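Local coordinates for HTH-type transcriptional regulator TreR (Bacillus subtilis, PDB 2OGG), which represses transcription of the trePA trehalose operon and can bind trehalose-6-phosphate, the chain described here being its effector-binding UTRA domain, at residues Thr11-Phe16 against Leu66-Glu72; Gly17-Pro21 against Leu33-Trp38; Tyr57-Val63 against Ser128-Tyr132; Leu85-Ala90 against Asn120-Glu125. Residue numbers count along the deposited sequence, not the author numbering.

Contact 1: residues Thr11-Phe16 against Leu66-Glu72; sequences TTVHKF and LTKEICE
Residues T11-F16, the first part of strand 11-19 at one edge of the chain's sheet, run beneath the short helix 68-71, with T11 opposite E72 (CA-CA 5.7 Å) and F16 opposite K68 (CA-CA 7.4 Å). T11, extended and with chi1 m, brings CG2 to 3.7 Å from C71 O, and a water joins the two backbones, 3.1 Å from T11 N and 3.3 Å from E72 O. T12 turns away. V13 (chi1 t) faces the helix, its CG2 3.7 Å from both C71 CB and E72 CG. H14 leaves the extended region (phi/psi -91/-56), and H14 and K15 both face I41 of strand 37-46, a classic beta bulge. F16, chi1 t, then points at the helix start: CE1 lies 3.3 Å from L66 CD2, at the ring edge, while C71 SG (chi1 m) sits 4.4 Å from the ring centroid, an oblique sulfur-aromatic contact. F16 CZ is 3.5 Å from T67 C; T67 is the N-cap, its OG1 accepting from I70 N at 3.2 Å. No direct hydrogen bond joins the segments: apolar and sulfur contacts hold helix to strand, and polar groups find partners within their own segment, on strand 37-46 (S43, with R42 and R44 weakly) or in water.

Contact 2: residues Gly17-Pro21 against Leu33-Trp38; sequences GLEPP and LDDDIW. With GOL (glycerol), chain E; SO4 (sulfate ion), chain D.
L18 and W38 form an antiparallel non-hydrogen-bonded pair (CA atoms 4.5 Å apart), followed by the hydrogen-bonded pair E19-I37, in which E19 N reaches I37 O at 3.2 Å and I37 N reaches E19 O at 3.0 Å. L18, chi1 t and chi2 p, lays CD1 over the indole of W38 (chi1 m, chi2 118°), 4.0 Å from the centroid of the five-membered ring, a CH-pi contact; L18 CB is 3.7 Å from W38 CE3. On the face of E19 and I37, I37 takes the m,m rotamer, and its CG1 lies 4.0 Å from P21 CD. Beyond the strands, P20 CB approaches L33 CD1 at 4.2 Å, and P21 CD rests 3.2 Å from D35 O. A glycerol and a sulfate, both probably from the crystallisation liquor, bind here: glycerol O3 donates to I37 O at 2.8 Å, and sulfate O1 accepts from D36 N at 2.7 Å. W38 NE1 is hydrogen-bonded to V63 O. This is the end of the antiparallel pairing between strands 11-19 and 37-46 at the sheet edge of the UTRA fold, with helix 23-29 in the connection between them.

Contact 3: residues Tyr57-Val63 against Ser128-Tyr132; sequences YFFRKHV and SLFQY
Strand 129-132 carries a classic beta bulge against strand 114-124, its other neighbour: F130 (phi/psi -114/-29) and Q131 both face V122. Strands 57-59 and 129-132 run antiparallel at 152°, axes 4.8 Å apart. Y57 and Y132 form a hydrogen-bonded pair, with Y57 N to Y132 O at 2.9 Å and Y132 N to Y57 O at 2.8 Å; F58 and Q131 are a non-hydrogen-bonded pair, CA atoms 4.3 Å apart. F59 N to F130 O, at 3.5 Å, is weak. Residues 60-62 then turn with helical angles, V63 N donating to F59 O at 3.2 Å. This turn packs against the F130 ring (chi1 143°): F130 CE1 touches H62 CB at 3.6 Å, and F130 CZ touches V63 CG2 at 3.8 Å. On the face shared by Y57 and Y132, their CD2 atoms (chi1 m and t) meet at 3.7 Å. The pairing lies mid-sheet, between strands 37-46 and 114-124; helix 23-29 packs on Y57, F59 and Y132, helix 75-83 on H62, V63, F130 and Q131.

Contact 4: residues Leu85-Ala90 against Asn120-Glu125; sequences LSISYA and NYVFLE
At the end of the antiparallel UTRA sheet, strand 87-90 pairs with strand 120-124, their directions 149° and their axes 4.6 Å apart. I87-L124 and A90-V122 are non-hydrogen-bonded pairs, each with CA atoms 4.3 Å apart. Three backbone hydrogen bonds join the segments: S88 N gives to F123 O at 2.9 Å, F123 N to Y89 O at 3.0 Å, and E125 N to S86 O at a short 2.6 Å. S88 (phi/psi -102/-64) departs from extended geometry, and its backbone also hydrogen-bonds to a second subunit. That copy packs R150 on I87 and V122, covering this edge. L85 N is taken by E77 of a third subunit, and Y121 OH by Q28. The backbone of V122 is hydrogen-bonded on its other side to F130 and Q131 of strand 129-138. I87 CG2 lies 3.3 Å from V122 CG1. On the opposite face, the rings of Y89 (chi1 p) and F123 (chi1 m) form an offset stack, centroids 4.6 Å apart and planes at 7°, with Y89 CE2 3.6 Å from F123 CD2.

In the fold
The four contacts are all built on one six-stranded antiparallel sheet (order 11-19, 37-46, 49-59, 129-138, 114-124, 87-98), contact 1 adding helix 68-71 to it. Contacts 1 and 2 share strand 11-19, their centres about 17 Å apart; contact 4 lies at the other edge, its centre about 22 Å from that of contact 1. Contact 3 is the middle pairing, its centre about 10 Å from those of both contacts 2 and 4, which it touches by probable hydrogen bonds. Along the chain contact 2 falls within contact 1, contact 4 within contact 3, and contacts 1 and 3 interleave. Middle strands join sequence-distant parts into one domain, while contact 4 also meets other subunits of the tetramer.

Contact 1: residues Thr11-Phe16 against Leu66-Glu72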
# COMPACT_ATOMS: atom_id res chain seq x y z
N THR A 11 13.71 -26.66 0.02
CA THR A 11 14.24 -25.67 0.96
C THR A 11 15.18 -26.38 1.93
O THR A 11 14.76 -27.22 2.72
CB THR A 11 13.06 -25.03 1.77
OG1 THR A 11 12.38 -24.08 0.94
CG2 THR A 11 13.56 -24.30 3.04
N THR A 12 16.39 -25.86 2.04
CA THR A 12 17.43 -26.47 2.85
C THR A 12 17.85 -25.52 3.95
O THR A 12 18.33 -24.42 3.66
CB THR A 12 18.64 -26.72 2.02
OG1 THR A 12 18.27 -27.46 0.85
CG2 THR A 12 19.71 -27.45 2.83
N VAL A 13 17.81 -26.00 5.19
CA VAL A 13 18.19 -25.22 6.35
C VAL A 13 19.66 -25.43 6.63
O VAL A 13 20.07 -26.51 7.02
CB VAL A 13 17.38 -25.64 7.57
CG1 VAL A 13 17.88 -24.94 8.81
CG2 VAL A 13 15.91 -25.34 7.33
N HIS A 14 20.46 -24.37 6.45
CA HIS A 14 21.91 -24.50 6.61
C HIS A 14 22.33 -24.20 8.02
O HIS A 14 23.02 -24.98 8.61
CB HIS A 14 22.67 -23.62 5.62
CG HIS A 14 22.47 -24.02 4.20
ND1 HIS A 14 23.19 -25.03 3.60
CD2 HIS A 14 21.56 -23.61 3.28
CE1 HIS A 14 22.76 -25.21 2.37
NE2 HIS A 14 21.72 -24.42 2.17
N LYS A 15 21.98 -23.02 8.53
CA LYS A 15 22.21 -22.72 9.95
C LYS A 15 20.86 -22.53 10.60
O LYS A 15 19.99 -21.88 10.03
CB LYS A 15 22.99 -21.42 10.13
CG LYS A 15 24.36 -21.41 9.52
CD LYS A 15 25.16 -20.26 10.09
CE LYS A 15 26.64 -20.57 10.06
NZ LYS A 15 27.41 -19.47 10.70
N PHE A 16 20.79 -22.81 11.89
CA PHE A 16 19.59 -22.58 12.65
C PHE A 16 20.01 -22.67 14.10
O PHE A 16 20.76 -23.58 14.49
CB PHE A 16 18.56 -23.64 12.32
CG PHE A 16 17.42 -23.72 13.29
CD1 PHE A 16 16.45 -22.74 13.31
CD2 PHE A 16 17.16 -24.88 13.97
CE1 PHE A 16 15.31 -22.88 14.09
CE2 PHE A 16 16.01 -25.02 14.73
CZ PHE A 16 15.09 -24.04 14.76
N LEU A 66 10.47 -22.83 18.34
CA LEU A 66 10.72 -22.97 16.93
C LEU A 66 11.37 -24.32 16.67
O LEU A 66 12.00 -24.90 17.56
CB LEU A 66 11.60 -21.83 16.46
CG LEU A 66 11.79 -21.64 14.95
CD1 LEU A 66 10.50 -21.12 14.32
CD2 LEU A 66 12.96 -20.67 14.68
N THR A 67 11.23 -24.82 15.45
CA THR A 67 11.85 -26.07 15.09
C THR A 67 12.45 -26.07 13.68
O THR A 67 12.05 -25.28 12.82
CB THR A 67 10.85 -27.21 15.19
OG1 THR A 67 9.92 -27.10 14.11
CG2 THR A 67 10.11 -27.11 16.53
N LYS A 68 13.38 -26.99 13.42
CA LYS A 68 13.88 -27.18 12.05
C LYS A 68 12.78 -27.49 11.01
O LYS A 68 12.89 -27.09 9.85
CB LYS A 68 14.98 -28.24 12.00
CG LYS A 68 15.39 -28.69 10.60
CD LYS A 68 16.74 -29.43 10.67
CE LYS A 68 16.97 -30.32 9.48
NZ LYS A 68 16.05 -31.46 9.47
N GLU A 69 11.66 -28.07 11.46
CA GLU A 69 10.60 -28.47 10.56
C GLU A 69 9.77 -27.27 10.11
O GLU A 69 9.30 -27.22 8.98
CB GLU A 69 9.70 -29.50 11.22
CG GLU A 69 8.67 -30.08 10.28
CD GLU A 69 8.04 -31.36 10.82
OE1 GLU A 69 8.77 -32.37 11.02
OE2 GLU A 69 6.81 -31.34 11.06
N ILE A 70 9.64 -26.29 10.99
CA ILE A 70 8.95 -25.06 10.66
C ILE A 70 9.71 -24.21 9.64
O ILE A 70 9.12 -23.76 8.66
CB ILE A 70 8.60 -24.27 11.94
CG1 ILE A 70 7.40 -24.94 12.64
CG2 ILE A 70 8.23 -22.84 11.62
CD1 ILE A 70 7.13 -24.44 14.06
N CYS A 71 11.05 -24.30 9.68
CA CYS A 71 11.90 -23.59 8.75
C CYS A 71 11.94 -24.23 7.37
O CYS A 71 12.22 -23.56 6.37
CB CYS A 71 13.32 -23.53 9.29
SG CYS A 71 13.40 -22.74 10.90
N GLU A 72 11.71 -25.53 7.31
CA GLU A 72 11.66 -26.22 6.04
C GLU A 72 10.30 -25.99 5.40
O GLU A 72 10.10 -26.25 4.22
CB GLU A 72 11.94 -27.70 6.24
CG GLU A 72 13.29 -27.93 6.88
CD GLU A 72 13.61 -29.39 7.11
OE1 GLU A 72 12.71 -30.13 7.58
OE2 GLU A 72 14.78 -29.78 6.89
O HOH W 1 11.43 -27.87 1.72

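Contact 2: residues Gly17-Pro21 against Leu33-Trp38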
# COMPACT_ATOMS: atom_id res chain seq x y z
N GLY A 17 19.67 -21.65 14.87
CA GLY A 17 20.21 -21.56 16.24
C GLY A 17 19.68 -20.37 16.99
O GLY A 17 18.91 -19.59 16.42
N LEU A 18 19.84 -20.44 18.31
CA LEU A 18 19.33 -19.43 19.24
C LEU A 18 20.55 -18.97 20.08
O LEU A 18 21.08 -19.73 20.89
CB LEU A 18 18.26 -20.04 20.15
CG LEU A 18 17.67 -19.13 21.25
CD1 LEU A 18 16.92 -17.96 20.64
CD2 LEU A 18 16.75 -19.89 22.22
N GLU A 19 20.98 -17.74 19.86
CA GLU A 19 22.17 -17.22 20.50
C GLU A 19 21.96 -15.74 20.70
O GLU A 19 21.07 -15.16 20.08
CB GLU A 19 23.36 -17.41 19.55
CG GLU A 19 23.94 -18.81 19.53
CD GLU A 19 25.00 -18.95 18.46
OE1 GLU A 19 24.66 -18.70 17.28
OE2 GLU A 19 26.18 -19.23 18.81
N PRO A 20 22.85 -15.09 21.48
CA PRO A 20 22.91 -13.62 21.46
C PRO A 20 23.29 -13.12 20.04
O PRO A 20 24.05 -13.78 19.33
CB PRO A 20 24.05 -13.30 22.44
CG PRO A 20 24.29 -14.57 23.22
CD PRO A 20 23.96 -15.67 22.26
N PRO A 21 22.89 -11.90 19.68
CA PRO A 21 23.21 -11.34 18.36
C PRO A 21 24.69 -10.96 18.08
O PRO A 21 25.38 -10.43 18.95
CB PRO A 21 22.31 -10.11 18.28
CG PRO A 21 22.13 -9.72 19.69
CD PRO A 21 22.11 -10.97 20.51
N LEU A 33 22.96 -7.08 23.65
CA LEU A 33 23.70 -8.22 24.14
C LEU A 33 22.89 -9.35 24.76
O LEU A 33 23.08 -10.52 24.46
CB LEU A 33 24.75 -8.68 23.14
CG LEU A 33 26.06 -9.22 23.69
CD1 LEU A 33 26.71 -10.09 22.61
CD2 LEU A 33 26.97 -8.05 24.08
N ASP A 34 21.92 -8.98 25.59
CA ASP A 34 21.21 -9.96 26.39
C ASP A 34 19.82 -10.24 25.83
O ASP A 34 18.84 -10.30 26.58
CB ASP A 34 21.12 -9.47 27.84
CG ASP A 34 20.97 -7.96 27.94
OD1 ASP A 34 19.88 -7.51 28.36
OD2 ASP A 34 21.90 -7.23 27.53
N ASP A 35 19.72 -10.23 24.51
CA ASP A 35 18.49 -10.59 23.83
C ASP A 35 18.77 -11.89 23.11
O ASP A 35 19.84 -12.06 22.53
CB ASP A 35 18.13 -9.53 22.79
CG ASP A 35 17.45 -8.31 23.39
OD1 ASP A 35 16.58 -8.48 24.30
OD2 ASP A 35 17.70 -7.19 22.88
N ASP A 36 17.89 -12.86 23.25
CA ASP A 36 18.06 -14.13 22.57
C ASP A 36 17.40 -14.04 21.20
O ASP A 36 16.21 -13.73 21.09
CB ASP A 36 17.48 -15.28 23.41
CG ASP A 36 18.46 -15.77 24.48
OD1 ASP A 36 19.67 -15.47 24.36
OD2 ASP A 36 18.04 -16.55 25.37
N ILE A 37 18.18 -14.30 20.17
CA ILE A 37 17.74 -14.10 18.80
C ILE A 37 17.79 -15.43 18.07
O ILE A 37 18.77 -16.16 18.19
CB ILE A 37 18.68 -13.11 18.06
CG1 ILE A 37 18.61 -11.72 18.70
CG2 ILE A 37 18.33 -13.02 16.59
CD1 ILE A 37 17.23 -11.15 18.68
N TRP A 38 16.74 -15.76 17.33
CA TRP A 38 16.75 -16.97 16.52
C TRP A 38 17.40 -16.55 15.22
O TRP A 38 17.20 -15.42 14.79
CB TRP A 38 15.31 -17.35 16.21
CG TRP A 38 14.56 -17.93 17.35
CD1 TRP A 38 13.45 -17.41 17.95
CD2 TRP A 38 14.75 -19.24 17.91
NE1 TRP A 38 12.93 -18.32 18.86
CE2 TRP A 38 13.67 -19.47 18.81
CE3 TRP A 38 15.61 -20.29 17.62
CZ2 TRP A 38 13.51 -20.67 19.47
CZ3 TRP A 38 15.43 -21.51 18.27
CH2 TRP A 38 14.41 -21.68 19.19
C1 GOL E . 22.73 -13.32 15.95
O1 GOL E . 23.80 -12.85 15.16
C2 GOL E . 22.80 -14.84 16.10
O2 GOL E . 24.13 -15.22 16.40
C3 GOL E . 21.83 -15.31 17.20
O3 GOL E . 21.17 -16.53 16.87
S SO4 D . 15.42 -13.12 26.00
O1 SO4 D . 15.76 -12.38 24.78
O2 SO4 D . 14.10 -12.68 26.46
O3 SO4 D . 15.37 -14.57 25.75
O4 SO4 D . 16.45 -12.84 27.02

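Contact 3: residues Tyr57-Val63 against Ser128-Tyr132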
# COMPACT_ATOMS: atom_id res chain seq x y z
N TYR A 57 16.04 -13.47 11.13
CA TYR A 57 16.47 -13.18 12.50
C TYR A 57 15.30 -12.53 13.26
O TYR A 57 14.82 -11.47 12.86
CB TYR A 57 17.62 -12.18 12.47
CG TYR A 57 18.85 -12.71 11.79
CD1 TYR A 57 19.82 -13.41 12.50
CD2 TYR A 57 19.10 -12.44 10.45
CE1 TYR A 57 20.94 -13.89 11.88
CE2 TYR A 57 20.12 -13.03 9.81
CZ TYR A 57 21.10 -13.68 10.53
OH TYR A 57 22.19 -14.20 9.88
N PHE A 58 14.87 -13.12 14.37
CA PHE A 58 13.82 -12.53 15.18
C PHE A 58 13.95 -12.91 16.65
O PHE A 58 14.74 -13.79 16.99
CB PHE A 58 12.45 -12.90 14.63
CG PHE A 58 12.28 -14.36 14.40
CD1 PHE A 58 12.72 -14.94 13.25
CD2 PHE A 58 11.82 -15.17 15.41
CE1 PHE A 58 12.61 -16.30 13.06
CE2 PHE A 58 11.68 -16.53 15.23
CZ PHE A 58 12.05 -17.09 14.03
N PHE A 59 13.33 -12.11 17.52
CA PHE A 59 13.54 -12.27 18.97
C PHE A 59 12.78 -13.47 19.50
O PHE A 59 11.52 -13.50 19.48
CB PHE A 59 13.09 -11.03 19.76
CG PHE A 59 13.89 -9.80 19.49
CD1 PHE A 59 14.68 -9.26 20.50
CD2 PHE A 59 13.66 -9.04 18.35
CE1 PHE A 59 15.30 -8.04 20.33
CE2 PHE A 59 14.39 -7.87 18.11
CZ PHE A 59 15.15 -7.33 19.14
N ARG A 60 13.49 -14.25 20.30
CA ARG A 60 12.87 -15.36 20.95
C ARG A 60 11.81 -14.88 21.93
O ARG A 60 10.84 -15.57 22.20
CB ARG A 60 13.91 -16.18 21.67
CG ARG A 60 13.32 -17.11 22.71
CD ARG A 60 14.34 -17.36 23.77
NE ARG A 60 13.72 -17.94 24.93
CZ ARG A 60 12.94 -17.29 25.77
NH1 ARG A 60 12.82 -15.96 25.69
NH2 ARG A 60 12.40 -17.94 26.79
N LYS A 61 11.97 -13.68 22.46
CA LYS A 61 11.03 -13.19 23.47
C LYS A 61 9.61 -13.11 22.93
O LYS A 61 8.68 -13.43 23.62
CB LYS A 61 11.50 -11.85 24.02
CG LYS A 61 10.39 -10.86 24.32
CD LYS A 61 11.03 -9.50 24.61
CE LYS A 61 12.28 -9.29 23.72
NZ LYS A 61 13.26 -8.33 24.30
N HIS A 62 9.50 -12.91 21.63
CA HIS A 62 8.21 -12.87 20.97
C HIS A 62 7.76 -14.18 20.31
O HIS A 62 6.54 -14.45 20.25
CB HIS A 62 8.12 -11.66 20.03
CG HIS A 62 7.96 -10.35 20.75
ND1 HIS A 62 8.98 -9.41 20.83
CD2 HIS A 62 6.95 -9.89 21.54
CE1 HIS A 62 8.60 -8.43 21.62
NE2 HIS A 62 7.38 -8.70 22.09
N VAL A 63 8.73 -15.04 19.99
CA VAL A 63 8.52 -16.36 19.35
C VAL A 63 9.34 -17.45 20.06
O VAL A 63 10.47 -17.76 19.68
CB VAL A 63 8.88 -16.30 17.85
CG1 VAL A 63 8.67 -17.63 17.18
CG2 VAL A 63 8.02 -15.24 17.17
N SER A 128 8.03 -1.69 18.24
CA SER A 128 9.36 -2.29 18.25
C SER A 128 9.70 -3.10 16.99
O SER A 128 8.82 -3.63 16.33
CB SER A 128 9.51 -3.17 19.49
OG SER A 128 8.31 -3.90 19.67
N LEU A 129 10.95 -3.00 16.57
CA LEU A 129 11.48 -3.78 15.47
C LEU A 129 11.58 -5.17 16.03
O LEU A 129 12.25 -5.39 17.02
CB LEU A 129 12.88 -3.28 15.12
CG LEU A 129 13.65 -4.04 14.03
CD1 LEU A 129 12.75 -4.45 12.90
CD2 LEU A 129 14.81 -3.19 13.51
N PHE A 130 10.90 -6.12 15.41
CA PHE A 130 10.82 -7.46 15.96
C PHE A 130 11.50 -8.51 15.10
O PHE A 130 11.92 -9.54 15.61
CB PHE A 130 9.35 -7.80 16.15
CG PHE A 130 9.02 -9.22 15.87
CD1 PHE A 130 9.30 -10.22 16.80
CD2 PHE A 130 8.41 -9.57 14.69
CE1 PHE A 130 9.05 -11.56 16.53
CE2 PHE A 130 8.10 -10.90 14.42
CZ PHE A 130 8.43 -11.90 15.34
N GLN A 131 11.56 -8.29 13.79
CA GLN A 131 12.16 -9.26 12.85
C GLN A 131 12.99 -8.62 11.73
O GLN A 131 12.67 -7.54 11.24
CB GLN A 131 11.07 -10.09 12.22
CG GLN A 131 11.56 -10.97 11.08
CD GLN A 131 10.45 -11.82 10.55
OE1 GLN A 131 9.31 -11.67 10.99
NE2 GLN A 131 10.80 -12.84 9.77
N TYR A 132 14.03 -9.31 11.29
CA TYR A 132 14.80 -8.83 10.16
C TYR A 132 15.09 -9.96 9.19
O TYR A 132 15.57 -11.02 9.59
CB TYR A 132 16.07 -8.15 10.63
CG TYR A 132 17.14 -8.05 9.55
CD1 TYR A 132 17.15 -7.02 8.62
CD2 TYR A 132 18.19 -8.94 9.52
CE1 TYR A 132 18.09 -6.98 7.59
CE2 TYR A 132 19.18 -8.88 8.52
CZ TYR A 132 19.11 -7.92 7.55
OH TYR A 132 20.13 -7.84 6.59

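Contact 4: residues Leu85-Ala90 against Asn120-Glu125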
# COMPACT_ATOMS: atom_id res chain seq x y z
N LEU A 85 -1.50 -10.56 14.60
CA LEU A 85 -2.41 -9.46 14.91
C LEU A 85 -1.62 -8.30 15.57
O LEU A 85 -2.08 -7.17 15.63
CB LEU A 85 -3.46 -9.99 15.88
CG LEU A 85 -4.95 -9.63 15.87
CD1 LEU A 85 -5.58 -9.65 14.47
CD2 LEU A 85 -5.63 -10.65 16.80
N SER A 86 -0.39 -8.59 16.01
CA SER A 86 0.45 -7.61 16.69
C SER A 86 1.41 -7.00 15.70
O SER A 86 2.20 -6.14 16.06
CB SER A 86 1.28 -8.29 17.77
OG SER A 86 0.47 -8.97 18.71
N ILE A 87 1.54 -7.62 14.54
CA ILE A 87 2.42 -7.10 13.51
C ILE A 87 1.79 -5.92 12.77
O ILE A 87 0.67 -6.03 12.26
CB ILE A 87 2.83 -8.17 12.50
CG1 ILE A 87 3.45 -9.36 13.25
CG2 ILE A 87 3.82 -7.58 11.48
CD1 ILE A 87 4.19 -10.33 12.34
N SER A 88 2.50 -4.81 12.71
CA SER A 88 1.90 -3.57 12.24
C SER A 88 2.28 -3.22 10.81
O SER A 88 1.42 -3.03 9.95
CB SER A 88 2.27 -2.43 13.18
OG SER A 88 1.57 -1.27 12.78
N TYR A 89 3.56 -2.98 10.59
CA TYR A 89 4.03 -2.63 9.26
C TYR A 89 5.38 -3.25 9.06
O TYR A 89 6.07 -3.57 10.02
CB TYR A 89 4.13 -1.11 9.09
CG TYR A 89 5.09 -0.41 10.03
CD1 TYR A 89 4.71 -0.12 11.34
CD2 TYR A 89 6.29 0.15 9.56
CE1 TYR A 89 5.53 0.64 12.20
CE2 TYR A 89 7.12 0.92 10.40
CZ TYR A 89 6.74 1.15 11.73
OH TYR A 89 7.54 1.90 12.59
N ALA A 90 5.74 -3.40 7.79
CA ALA A 90 7.09 -3.81 7.41
C ALA A 90 7.69 -2.76 6.48
O ALA A 90 7.00 -2.15 5.66
CB ALA A 90 7.06 -5.14 6.72
N ASN A 120 14.01 -6.69 4.78
CA ASN A 120 12.67 -6.44 5.26
C ASN A 120 12.68 -6.37 6.79
O ASN A 120 13.29 -7.21 7.45
CB ASN A 120 11.81 -7.58 4.77
CG ASN A 120 10.37 -7.34 4.98
OD1 ASN A 120 9.90 -6.21 4.94
ND2 ASN A 120 9.61 -8.42 5.04
N TYR A 121 12.17 -5.29 7.33
CA TYR A 121 12.13 -5.05 8.76
C TYR A 121 10.68 -5.02 9.24
O TYR A 121 9.91 -4.17 8.81
CB TYR A 121 12.78 -3.71 9.04
CG TYR A 121 14.19 -3.63 8.51
CD1 TYR A 121 15.29 -3.81 9.36
CD2 TYR A 121 14.43 -3.34 7.17
CE1 TYR A 121 16.58 -3.77 8.87
CE2 TYR A 121 15.73 -3.21 6.69
CZ TYR A 121 16.80 -3.49 7.53
OH TYR A 121 18.10 -3.37 7.07
N VAL A 122 10.32 -5.94 10.12
CA VAL A 122 8.93 -6.08 10.55
C VAL A 122 8.76 -5.54 11.98
O VAL A 122 9.66 -5.71 12.79
CB VAL A 122 8.52 -7.54 10.49
CG1 VAL A 122 7.01 -7.71 10.58
CG2 VAL A 122 9.04 -8.14 9.23
N PHE A 123 7.79 -4.65 12.16
CA PHE A 123 7.57 -3.96 13.44
C PHE A 123 6.23 -4.39 14.08
O PHE A 123 5.31 -4.83 13.38
CB PHE A 123 7.50 -2.46 13.18
CG PHE A 123 8.79 -1.84 12.74
CD1 PHE A 123 9.58 -1.12 13.64
CD2 PHE A 123 9.16 -1.87 11.39
CE1 PHE A 123 10.77 -0.51 13.21
CE2 PHE A 123 10.34 -1.28 10.95
CZ PHE A 123 11.13 -0.56 11.86
N LEU A 124 6.12 -4.24 15.39
CA LEU A 124 4.89 -4.63 16.08
C LEU A 124 3.97 -3.44 16.33
O LEU A 124 4.38 -2.28 16.23
CB LEU A 124 5.19 -5.34 17.39
CG LEU A 124 6.27 -6.42 17.38
CD1 LEU A 124 6.62 -6.82 18.80
CD2 LEU A 124 5.78 -7.63 16.62
N GLU A 125 2.75 -3.73 16.76
CA GLU A 125 1.80 -2.69 17.09
C GLU A 125 2.37 -1.75 18.15
O GLU A 125 2.15 -0.54 18.10
CB GLU A 125 0.48 -3.30 17.54
CG GLU A 125 -0.73 -2.62 16.93
CD GLU A 125 -1.73 -3.63 16.37
OE1 GLU A 125 -2.43 -4.28 17.18
OE2 GLU A 125 -1.78 -3.79 15.13